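Local coordinates for protein putative peptidase (Clostridium acetobutylicum, PDB 3K9T) that is a zinc-binding, aminopeptidase-like protein that probably takes part in the biosynthesis of modified polysaccharides and is not expected to act as a peptidase, at residues Lys47-Glu52 with Phe222-Glu227; Asp110-Tyr115 with Tyr154-Asp159; Pro114-Ile119 with Asn144-Leu149; Leu167-Tyr172 with Ser236-Lys241. All blocks are in the same frame, centred on the assembly; numbering follows the deposited sequence.

Interaction 1 of 4, residues Lys47-Glu52 with Phe222-Glu227. With IMD (imidazole), chain E.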
# COMPACT_ATOMS: atom_id res chain seq x y z
N LYS A 47 -19.93 6.89 44.65
CA LYS A 47 -19.43 8.03 45.39
C LYS A 47 -18.80 9.05 44.44
O LYS A 47 -18.56 10.18 44.82
CB LYS A 47 -18.41 7.64 46.45
CG LYS A 47 -19.01 6.86 47.59
CD LYS A 47 -18.07 6.82 48.76
CE LYS A 47 -16.98 5.82 48.58
NZ LYS A 47 -16.05 5.90 49.71
N HIS A 48 -18.57 8.67 43.19
CA HIS A 48 -17.99 9.55 42.20
C HIS A 48 -18.94 9.94 41.07
O HIS A 48 -18.94 11.10 40.61
CB HIS A 48 -16.75 8.88 41.59
CG HIS A 48 -15.65 8.65 42.58
ND1 HIS A 48 -14.62 9.54 42.75
CD2 HIS A 48 -15.45 7.65 43.47
CE1 HIS A 48 -13.81 9.08 43.69
NE2 HIS A 48 -14.28 7.93 44.14
N ILE A 49 -19.71 8.98 40.57
CA ILE A 49 -20.65 9.24 39.49
C ILE A 49 -21.99 8.53 39.77
O ILE A 49 -22.05 7.55 40.52
CB ILE A 49 -20.10 8.78 38.08
CG1 ILE A 49 -19.84 7.27 38.04
CG2 ILE A 49 -18.83 9.52 37.73
CD1 ILE A 49 -19.68 6.65 36.63
N PRO A 50 -23.08 9.02 39.16
CA PRO A 50 -24.30 8.29 39.33
C PRO A 50 -24.19 7.02 38.50
O PRO A 50 -23.44 7.02 37.50
CB PRO A 50 -25.36 9.22 38.73
CG PRO A 50 -24.68 10.52 38.51
CD PRO A 50 -23.26 10.14 38.24
N LEU A 51 -24.86 5.95 38.93
CA LEU A 51 -25.04 4.78 38.09
C LEU A 51 -26.43 4.23 38.29
O LEU A 51 -27.01 4.32 39.37
CB LEU A 51 -24.10 3.65 38.44
CG LEU A 51 -22.61 3.66 38.19
CD1 LEU A 51 -22.07 2.43 38.95
CD2 LEU A 51 -22.23 3.67 36.67
N GLU A 52 -26.95 3.64 37.22
CA GLU A 52 -28.08 2.76 37.37
C GLU A 52 -27.51 1.33 37.50
O GLU A 52 -26.73 0.87 36.65
CB GLU A 52 -29.06 2.89 36.23
CG GLU A 52 -30.16 1.88 36.41
CD GLU A 52 -31.26 1.99 35.40
OE1 GLU A 52 -31.07 2.69 34.37
OE2 GLU A 52 -32.31 1.35 35.65
N PHE A 222 -21.48 4.72 29.70
CA PHE A 222 -20.37 4.07 30.37
C PHE A 222 -20.89 2.80 31.00
O PHE A 222 -21.73 2.86 31.87
CB PHE A 222 -19.83 4.98 31.43
CG PHE A 222 -19.40 6.30 30.95
CD1 PHE A 222 -20.34 7.30 30.72
CD2 PHE A 222 -18.06 6.58 30.76
CE1 PHE A 222 -19.95 8.58 30.28
CE2 PHE A 222 -17.65 7.84 30.32
CZ PHE A 222 -18.61 8.85 30.07
N LEU A 223 -20.36 1.65 30.58
CA LEU A 223 -20.80 0.34 31.06
C LEU A 223 -19.75 -0.26 31.98
O LEU A 223 -18.58 -0.36 31.62
CB LEU A 223 -21.04 -0.59 29.88
CG LEU A 223 -21.57 -1.95 30.25
CD1 LEU A 223 -22.97 -1.83 30.86
CD2 LEU A 223 -21.56 -2.81 29.00
N PHE A 224 -20.18 -0.62 33.20
CA PHE A 224 -19.35 -1.35 34.15
C PHE A 224 -20.01 -2.74 34.39
O PHE A 224 -21.04 -2.85 35.05
CB PHE A 224 -19.24 -0.63 35.47
CG PHE A 224 -18.67 0.73 35.40
CD1 PHE A 224 -19.45 1.82 35.01
CD2 PHE A 224 -17.38 0.97 35.82
CE1 PHE A 224 -18.92 3.11 35.01
CE2 PHE A 224 -16.85 2.26 35.83
CZ PHE A 224 -17.63 3.33 35.42
N ALA A 225 -19.40 -3.79 33.87
CA ALA A 225 -20.03 -5.10 33.83
C ALA A 225 -18.96 -6.17 33.88
O ALA A 225 -17.82 -5.92 33.44
CB ALA A 225 -20.83 -5.23 32.58
N PRO A 226 -19.30 -7.38 34.39
CA PRO A 226 -18.30 -8.45 34.33
C PRO A 226 -17.91 -8.74 32.91
O PRO A 226 -18.77 -8.67 32.02
CB PRO A 226 -19.05 -9.68 34.89
CG PRO A 226 -20.51 -9.34 34.80
CD PRO A 226 -20.55 -7.84 35.01
N GLU A 227 -16.65 -9.12 32.68
CA GLU A 227 -16.22 -9.44 31.33
C GLU A 227 -17.02 -10.59 30.70
O GLU A 227 -17.44 -11.52 31.37
CB GLU A 227 -14.72 -9.73 31.24
CG GLU A 227 -14.20 -9.68 29.77
CD GLU A 227 -12.71 -9.93 29.65
OE1 GLU A 227 -12.26 -10.97 30.14
OE2 GLU A 227 -11.98 -9.11 29.04
N1 IMD E . -9.51 -9.82 29.61
C2 IMD E . -9.55 -9.75 30.96
N3 IMD E . -8.38 -10.19 31.44
C4 IMD E . -7.59 -10.53 30.40
C5 IMD E . -8.31 -10.29 29.24
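Two aliphatic side chains, I49 and L51, meet the ring of F224, and these apolar contacts make up the direct join between the segments. CD2 of L51 lies 3.7 Å from F224 CD1 and equally near CE1, its side chain crossing that of F224 at about a right angle. The I49 side chain comes from the direction opposite to that of F224, CD1 standing 4.0 Å from F224 CE1. I49 CG1 lies between its backbone N and carbonyl carbon (chi1 62°), and from there the extended chain carries CD1 to the ring. Both methyls approach obliquely and gather along the CD1–CE1–CZ side of the ring.

The polar feature lies at the far end of 222-227, where E227 OE2 accepts a hydrogen bond of 2.6 Å from N1 of an imidazole, probably from the crystallisation liquor. The same oxygen also bonds S297 OG.

In the central mixed sheet, strand 219-225 runs between strands 166-174 and 181-187, with F224 paired through its backbone to G170. The F224 side chain also touches I204 and T205 of helix 194-211. The loop 47-52, coming from helix 36-45, thus covers part of this helix-facing surface before E52 starts strand 52-57.

Interaction 2 of 4, residues Asp110-Tyr115 with Tyr154-Asp159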
# COMPACT_ATOMS: atom_id res chain seq x y z
N ASP A 110 -0.73 -34.48 50.81
CA ASP A 110 -0.86 -35.18 49.54
C ASP A 110 -2.27 -35.14 48.94
O ASP A 110 -2.42 -35.18 47.71
CB ASP A 110 -0.41 -36.62 49.69
CG ASP A 110 1.04 -36.72 50.05
OD1 ASP A 110 1.87 -36.01 49.43
OD2 ASP A 110 1.36 -37.51 50.97
N GLU A 111 -3.29 -35.06 49.80
CA GLU A 111 -4.68 -34.99 49.31
C GLU A 111 -5.01 -33.54 48.94
O GLU A 111 -5.79 -33.31 48.03
CB GLU A 111 -5.72 -35.55 50.32
CG GLU A 111 -5.15 -36.34 51.48
CD GLU A 111 -6.20 -37.10 52.31
OE1 GLU A 111 -6.65 -38.18 51.87
OE2 GLU A 111 -6.53 -36.63 53.42
N LEU A 112 -4.41 -32.58 49.64
CA LEU A 112 -4.60 -31.15 49.36
C LEU A 112 -3.89 -30.70 48.07
O LEU A 112 -4.47 -29.95 47.26
CB LEU A 112 -4.09 -30.29 50.53
CG LEU A 112 -4.42 -28.79 50.61
CD1 LEU A 112 -5.92 -28.50 50.53
CD2 LEU A 112 -3.84 -28.20 51.90
N LYS A 113 -2.66 -31.19 47.87
CA LYS A 113 -1.77 -30.77 46.76
C LYS A 113 -2.46 -30.60 45.40
O LYS A 113 -2.21 -29.60 44.71
CB LYS A 113 -0.56 -31.70 46.63
CG LYS A 113 0.60 -31.42 47.61
CD LYS A 113 1.84 -32.26 47.23
CE LYS A 113 2.96 -32.19 48.29
NZ LYS A 113 4.23 -32.85 47.86
N PRO A 114 -3.34 -31.53 45.01
CA PRO A 114 -3.95 -31.35 43.69
C PRO A 114 -4.82 -30.09 43.56
O PRO A 114 -4.96 -29.60 42.46
CB PRO A 114 -4.78 -32.63 43.50
CG PRO A 114 -4.29 -33.55 44.52
CD PRO A 114 -3.87 -32.72 45.67
N TYR A 115 -5.35 -29.58 44.68
CA TYR A 115 -6.16 -28.34 44.68
C TYR A 115 -5.33 -27.06 44.94
O TYR A 115 -5.90 -25.98 45.03
CB TYR A 115 -7.26 -28.43 45.73
CG TYR A 115 -8.15 -29.62 45.55
CD1 TYR A 115 -7.80 -30.86 46.09
CD2 TYR A 115 -9.34 -29.52 44.83
CE1 TYR A 115 -8.62 -31.96 45.91
CE2 TYR A 115 -10.18 -30.59 44.66
CZ TYR A 115 -9.81 -31.81 45.19
OH TYR A 115 -10.64 -32.89 45.00
N TYR A 154 -4.35 -30.92 57.58
CA TYR A 154 -4.72 -29.54 57.40
C TYR A 154 -6.22 -29.40 57.45
O TYR A 154 -6.93 -30.22 56.88
CB TYR A 154 -4.19 -29.03 56.06
CG TYR A 154 -2.68 -28.87 55.98
CD1 TYR A 154 -2.06 -27.74 56.52
CD2 TYR A 154 -1.88 -29.83 55.36
CE1 TYR A 154 -0.69 -27.57 56.45
CE2 TYR A 154 -0.50 -29.66 55.27
CZ TYR A 154 0.10 -28.53 55.83
OH TYR A 154 1.47 -28.34 55.77
N GLU A 155 -6.71 -28.38 58.16
CA GLU A 155 -8.10 -27.98 58.08
C GLU A 155 -8.22 -27.09 56.84
O GLU A 155 -7.46 -26.12 56.68
CB GLU A 155 -8.53 -27.19 59.32
CG GLU A 155 -10.05 -27.11 59.52
CD GLU A 155 -10.48 -26.11 60.59
OE1 GLU A 155 -9.62 -25.41 61.16
OE2 GLU A 155 -11.69 -26.00 60.83
N VAL A 156 -9.15 -27.44 55.96
CA VAL A 156 -9.37 -26.74 54.71
C VAL A 156 -10.77 -26.18 54.71
O VAL A 156 -11.75 -26.93 54.70
CB VAL A 156 -9.20 -27.68 53.52
CG1 VAL A 156 -9.41 -26.92 52.19
CG2 VAL A 156 -7.82 -28.35 53.59
N VAL A 157 -10.86 -24.85 54.72
CA VAL A 157 -12.12 -24.15 54.77
C VAL A 157 -12.24 -23.13 53.64
O VAL A 157 -11.38 -22.26 53.48
CB VAL A 157 -12.26 -23.37 56.11
CG1 VAL A 157 -13.52 -22.53 56.11
CG2 VAL A 157 -12.25 -24.30 57.29
N ILE A 158 -13.28 -23.28 52.82
CA ILE A 158 -13.73 -22.24 51.91
C ILE A 158 -15.20 -22.00 52.26
O ILE A 158 -16.07 -22.81 51.91
CB ILE A 158 -13.63 -22.62 50.41
CG1 ILE A 158 -12.18 -22.90 49.99
CG2 ILE A 158 -14.20 -21.50 49.56
CD1 ILE A 158 -12.05 -23.52 48.56
N ASP A 159 -15.47 -20.90 52.95
CA ASP A 159 -16.81 -20.51 53.36
C ASP A 159 -17.44 -19.65 52.28
O ASP A 159 -17.41 -18.42 52.36
CB ASP A 159 -16.77 -19.75 54.70
CG ASP A 159 -18.15 -19.48 55.27
OD1 ASP A 159 -19.13 -20.05 54.74
OD2 ASP A 159 -18.24 -18.69 56.25
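The insert region carries a four-stranded antiparallel sheet, and here L112 of helix 109-112 packs on Y154 and V156 of its strand 153-163. Y154 and V156, two positions apart in sequence, both direct their CB atoms to the helix, as expected for residues on the same face of a strand. The contact is purely apolar. L112 divides its two branches between them: CD1 reaches V156 CG2 at 3.6 Å, with V156 CG1 farther off at 4.2 Å, while CD2 sits 4.3 Å from Y154 CB. With CG trans to the backbone N (chi1 -168°), the leucine extends from the helix far enough to span a CA separation of 8.2 Å between L112 and Y154. CD2 approaches the tyrosine near the base of its side chain and obliquely to the ring. The phenol oxygen is engaged elsewhere, with the carbonyl O of C150.

After L112 the chain turns in a 3-10 segment, in which Y115 N bonds L112 O at 2.8 Å. The Y115 ring stacks on W137, which also touches V156.

Strand 153-163 lies between strands 103-108 and 70-79: Y154 and V156 pair through their backbones with M107 and K105, E155 and V157 with R79 and Y77. L112 also touches V78, so the short helix, which follows directly on strand 103-108, lies over the middle strands of the sheet.

Interaction 3 of 4, residues Pro114-Ile119 with Asn144-Leu149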
# COMPACT_ATOMS: atom_id res chain seq x y z
N PRO A 114 -3.34 -31.53 45.01
CA PRO A 114 -3.95 -31.35 43.69
C PRO A 114 -4.82 -30.09 43.56
O PRO A 114 -4.96 -29.60 42.46
CB PRO A 114 -4.78 -32.63 43.50
CG PRO A 114 -4.29 -33.55 44.52
CD PRO A 114 -3.87 -32.72 45.67
N TYR A 115 -5.35 -29.58 44.68
CA TYR A 115 -6.16 -28.34 44.68
C TYR A 115 -5.33 -27.06 44.94
O TYR A 115 -5.90 -25.98 45.03
CB TYR A 115 -7.26 -28.43 45.73
CG TYR A 115 -8.15 -29.62 45.55
CD1 TYR A 115 -7.80 -30.86 46.09
CD2 TYR A 115 -9.34 -29.52 44.83
CE1 TYR A 115 -8.62 -31.96 45.91
CE2 TYR A 115 -10.18 -30.59 44.66
CZ TYR A 115 -9.81 -31.81 45.19
OH TYR A 115 -10.64 -32.89 45.00
N LEU A 116 -4.02 -27.19 45.07
CA LEU A 116 -3.12 -26.06 45.31
C LEU A 116 -2.51 -25.63 43.97
O LEU A 116 -2.24 -26.49 43.14
CB LEU A 116 -2.00 -26.45 46.30
CG LEU A 116 -2.49 -26.86 47.69
CD1 LEU A 116 -1.34 -27.22 48.66
CD2 LEU A 116 -3.39 -25.76 48.25
N HIS A 117 -2.32 -24.32 43.78
CA HIS A 117 -1.76 -23.76 42.52
C HIS A 117 -0.69 -22.72 42.79
O HIS A 117 -0.91 -21.79 43.55
CB HIS A 117 -2.88 -23.17 41.66
CG HIS A 117 -3.99 -24.15 41.41
ND1 HIS A 117 -4.91 -24.48 42.39
CD2 HIS A 117 -4.27 -24.93 40.34
CE1 HIS A 117 -5.73 -25.40 41.92
NE2 HIS A 117 -5.36 -25.69 40.68
N THR A 118 0.47 -22.90 42.16
CA THR A 118 1.62 -22.00 42.28
C THR A 118 2.15 -21.61 40.89
O THR A 118 1.59 -22.01 39.85
CB THR A 118 2.78 -22.68 43.06
OG1 THR A 118 3.19 -23.87 42.39
CG2 THR A 118 2.35 -23.04 44.47
N ILE A 119 3.19 -20.77 40.86
CA ILE A 119 3.86 -20.37 39.60
C ILE A 119 5.34 -20.67 39.83
O ILE A 119 6.09 -19.85 40.40
CB ILE A 119 3.60 -18.90 39.20
CG1 ILE A 119 2.10 -18.63 39.05
CG2 ILE A 119 4.30 -18.57 37.89
CD1 ILE A 119 1.73 -17.15 39.17
N ASN A 144 7.30 -20.44 46.88
CA ASN A 144 8.20 -20.41 48.02
C ASN A 144 7.49 -20.88 49.29
O ASN A 144 8.07 -21.62 50.11
CB ASN A 144 8.85 -19.02 48.22
CG ASN A 144 9.91 -18.69 47.17
OD1 ASN A 144 10.58 -19.59 46.63
ND2 ASN A 144 10.08 -17.38 46.88
N LYS A 145 6.23 -20.45 49.45
CA LYS A 145 5.42 -20.82 50.63
C LYS A 145 4.98 -22.27 50.51
O LYS A 145 4.93 -22.99 51.51
CB LYS A 145 4.21 -19.89 50.81
CG LYS A 145 3.14 -20.44 51.77
N PHE A 146 4.65 -22.71 49.30
CA PHE A 146 4.36 -24.11 49.05
C PHE A 146 5.52 -24.99 49.47
O PHE A 146 5.34 -25.97 50.18
CB PHE A 146 4.10 -24.35 47.57
CG PHE A 146 3.73 -25.75 47.24
CD1 PHE A 146 4.72 -26.70 47.00
CD2 PHE A 146 2.40 -26.14 47.18
CE1 PHE A 146 4.39 -28.01 46.70
CE2 PHE A 146 2.06 -27.45 46.88
CZ PHE A 146 3.05 -28.39 46.64
N ASP A 147 6.73 -24.63 49.04
CA ASP A 147 7.94 -25.42 49.33
C ASP A 147 8.24 -25.56 50.82
O ASP A 147 8.95 -26.48 51.22
CB ASP A 147 9.16 -24.78 48.66
CG ASP A 147 9.11 -24.80 47.14
OD1 ASP A 147 8.40 -25.66 46.56
OD2 ASP A 147 9.79 -23.94 46.54
N GLU A 148 7.72 -24.65 51.64
CA GLU A 148 7.91 -24.70 53.07
C GLU A 148 6.77 -25.46 53.76
O GLU A 148 6.79 -25.59 54.97
CB GLU A 148 8.11 -23.28 53.66
CG GLU A 148 9.58 -22.77 53.61
N LEU A 149 5.81 -25.99 53.01
CA LEU A 149 4.67 -26.72 53.62
C LEU A 149 4.99 -28.16 53.99
O LEU A 149 5.67 -28.86 53.26
CB LEU A 149 3.45 -26.78 52.70
CG LEU A 149 2.56 -25.56 52.54
CD1 LEU A 149 1.59 -25.89 51.44
CD2 LEU A 149 1.83 -25.23 53.83
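F146 and L149 are the residues through which 144-149 meets L116 and T118. At the start of the segment, N144 turns away from the contact and its OD1 bonds K123 NZ. F146 follows as the main apolar element: CG is trans to the backbone N (chi1 -177°), which sends the ring out toward 114-119. T118 CG2 crosses at about a right angle, 3.8 Å from F146 CB and 4.1 Å from CG, while L116 CD1 lies 3.8 Å from CE2, farther out on the ring. Both methyls come in obliquely.

D147 puts OD1 in the plane of the F146 ring, at its edge. That oxygen also bonds the amide NE2 of Q143, whose OE1 is bonded to T118 OG1, so a single amide links the helix to the other segment. Beyond it, E148 N bonds K145 O (3.2 Å) and L149 N bonds F146 O (2.9 Å), each three residues back. This turn brings L149 CD1 to 4.3 Å from L116 CD1.

L116 and T118 point to the helix and H117 away, the alternation expected of an extended chain. Within the insert, helix 143-147 thereby packs against one side of the two-stranded parallel sheet 116-117/139-140.

Interaction 4 of 4, residues Leu167-Tyr172 with Ser236-Lys241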
# COMPACT_ATOMS: atom_id res chain seq x y z
N LEU A 167 -26.87 -11.23 38.60
CA LEU A 167 -25.65 -10.66 38.06
C LEU A 167 -25.79 -9.14 38.01
O LEU A 167 -26.73 -8.62 37.39
CB LEU A 167 -25.38 -11.22 36.65
CG LEU A 167 -24.16 -10.70 35.86
CD1 LEU A 167 -23.56 -11.80 35.00
CD2 LEU A 167 -24.52 -9.51 35.04
N THR A 168 -24.85 -8.46 38.66
CA THR A 168 -24.83 -7.00 38.74
C THR A 168 -24.08 -6.37 37.59
O THR A 168 -22.98 -6.83 37.25
CB THR A 168 -24.12 -6.52 40.03
OG1 THR A 168 -24.64 -7.24 41.16
CG2 THR A 168 -24.32 -4.99 40.21
N TYR A 169 -24.70 -5.36 36.97
CA TYR A 169 -23.94 -4.45 36.10
C TYR A 169 -24.39 -3.01 36.33
O TYR A 169 -25.55 -2.78 36.69
CB TYR A 169 -23.94 -4.82 34.61
CG TYR A 169 -25.24 -4.62 33.85
CD1 TYR A 169 -25.55 -3.42 33.29
CD2 TYR A 169 -26.09 -5.66 33.63
CE1 TYR A 169 -26.67 -3.25 32.57
CE2 TYR A 169 -27.24 -5.49 32.89
CZ TYR A 169 -27.52 -4.29 32.37
OH TYR A 169 -28.70 -4.12 31.66
N GLY A 170 -23.47 -2.08 36.17
CA GLY A 170 -23.75 -0.65 36.33
C GLY A 170 -23.65 0.13 35.02
O GLY A 170 -22.87 -0.20 34.14
N GLU A 171 -24.39 1.22 34.93
CA GLU A 171 -24.47 1.98 33.70
C GLU A 171 -24.73 3.47 33.97
O GLU A 171 -25.56 3.83 34.82
CB GLU A 171 -25.59 1.38 32.87
CG GLU A 171 -25.86 1.96 31.54
CD GLU A 171 -26.93 1.15 30.77
OE1 GLU A 171 -27.47 0.16 31.32
OE2 GLU A 171 -27.21 1.48 29.61
N TYR A 172 -24.02 4.33 33.24
CA TYR A 172 -24.22 5.77 33.35
C TYR A 172 -24.33 6.34 31.94
O TYR A 172 -23.51 6.02 31.08
CB TYR A 172 -23.07 6.41 34.10
CG TYR A 172 -23.15 7.92 34.19
CD1 TYR A 172 -24.33 8.56 34.58
CD2 TYR A 172 -22.03 8.70 33.93
CE1 TYR A 172 -24.39 9.93 34.66
CE2 TYR A 172 -22.08 10.08 34.02
CZ TYR A 172 -23.25 10.68 34.38
OH TYR A 172 -23.28 12.04 34.47
N SER A 236 -27.87 -8.04 25.16
CA SER A 236 -29.14 -8.78 25.03
C SER A 236 -30.29 -7.92 25.54
O SER A 236 -31.42 -8.13 25.18
CB SER A 236 -29.11 -10.14 25.78
OG SER A 236 -29.24 -10.01 27.19
N ARG A 237 -29.98 -6.94 26.37
CA ARG A 237 -31.00 -6.08 26.94
C ARG A 237 -31.10 -4.73 26.26
O ARG A 237 -31.95 -3.93 26.64
CB ARG A 237 -30.73 -5.93 28.45
CG ARG A 237 -31.02 -7.24 29.22
CD ARG A 237 -30.23 -7.39 30.50
NE ARG A 237 -30.49 -6.29 31.40
CZ ARG A 237 -31.54 -6.19 32.21
NH1 ARG A 237 -32.47 -7.14 32.24
NH2 ARG A 237 -31.67 -5.12 32.97
N ASN A 238 -30.30 -4.48 25.22
CA ASN A 238 -30.24 -3.16 24.61
C ASN A 238 -30.12 -3.18 23.07
O ASN A 238 -29.48 -2.30 22.47
CB ASN A 238 -29.08 -2.38 25.25
CG ASN A 238 -29.32 -2.07 26.71
OD1 ASN A 238 -30.07 -1.16 27.02
ND2 ASN A 238 -28.66 -2.80 27.61
N GLU A 239 -30.71 -4.18 22.43
CA GLU A 239 -30.61 -4.27 20.96
C GLU A 239 -31.14 -3.00 20.29
O GLU A 239 -30.57 -2.53 19.31
CB GLU A 239 -31.28 -5.53 20.40
CG GLU A 239 -30.61 -6.82 20.83
CD GLU A 239 -31.09 -8.02 20.01
OE1 GLU A 239 -30.62 -8.21 18.87
OE2 GLU A 239 -31.90 -8.81 20.54
N ASP A 240 -32.21 -2.45 20.86
CA ASP A 240 -32.82 -1.20 20.40
C ASP A 240 -31.86 -0.00 20.36
O ASP A 240 -32.05 0.90 19.56
CB ASP A 240 -34.00 -0.83 21.32
CG ASP A 240 -33.60 -0.76 22.81
OD1 ASP A 240 -33.14 -1.79 23.34
OD2 ASP A 240 -33.78 0.30 23.45
N LYS A 241 -30.84 -0.01 21.21
CA LYS A 241 -29.87 1.09 21.35
C LYS A 241 -28.64 0.99 20.44
O LYS A 241 -27.93 1.98 20.26
CB LYS A 241 -29.38 1.18 22.82
CG LYS A 241 -30.42 1.84 23.73
CD LYS A 241 -30.27 1.44 25.17
CE LYS A 241 -31.60 1.53 25.93
NZ LYS A 241 -31.70 2.67 26.92
O HOH W 1 -29.03 -1.82 30.58
O HOH W 2 -29.50 0.87 28.59
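Y169 and R237 form the tight, direct part of this contact. R237 NE donates to Y169 OH at 2.8 Å and 173°, and the phenol oxygen is only 2° out of the guanidinium plane. A second, weak bond runs from R237 NH2 to the same oxygen at 3.4 Å. The guanidinium, on a chain bent at chi3, thus presents its edge to the hydroxyl, with its plane 76° from that of the ring. These long side chains bridge a wide gap, the nearest CA atoms, those of Y169 and R237, being 11.7 Å apart. Around the phenol the packing is close: H54 stacks on the Y169 ring and W234 meets it nearly perpendicularly.

Toward E171 and K241 the fit is looser, and water replaces direct contact. One water bonds Y169 OH at 2.6 Å, donates to E171 OE1 and accepts from N238 ND2. It lies in the plane of the tyrosine ring, as does E171 OE1. A second water donates to both E171 OE2 and N238 OD1, each at 2.6 Å, and accepts a weak bond from K241 NZ. Both ends of the N238 amide thus bond water, and ND2 also bonds W234 O.

K241 NZ stays 5.4 Å from E171 OE2, linked through a water it holds weakly, whereas R221 forms a direct salt bridge with E171. Directional polar bonds thus join strand 166-174 of the main mixed sheet to segment 236-241, in and after helix 229-237. The arginine would probably polarise the phenol O-H, while R221 and K241 would favour a charged E171.

In the fold
From the N terminus, the chain first opens interaction 1 at 47-52, between helix 36-45 and strand 52-57. Both insert contacts, interactions 2 and 3, lie within the span that interaction 1 later closes, and they start from overlapping segments sharing P114 and Y115. Interaction 3 closes first, at 144-149, and interaction 2 at 154-159, joining the insert's helices to its strands. The chain then returns to the main sheet and opens interaction 4 at 167-172. Interaction 1 closes at 222-227 and interaction 4 at 236-241, so these two cross. They touch through neighbouring strands, with F222 N 2.8 Å from Y172 O, while the centres of the insert contacts lie about 36 to 41 Å from theirs.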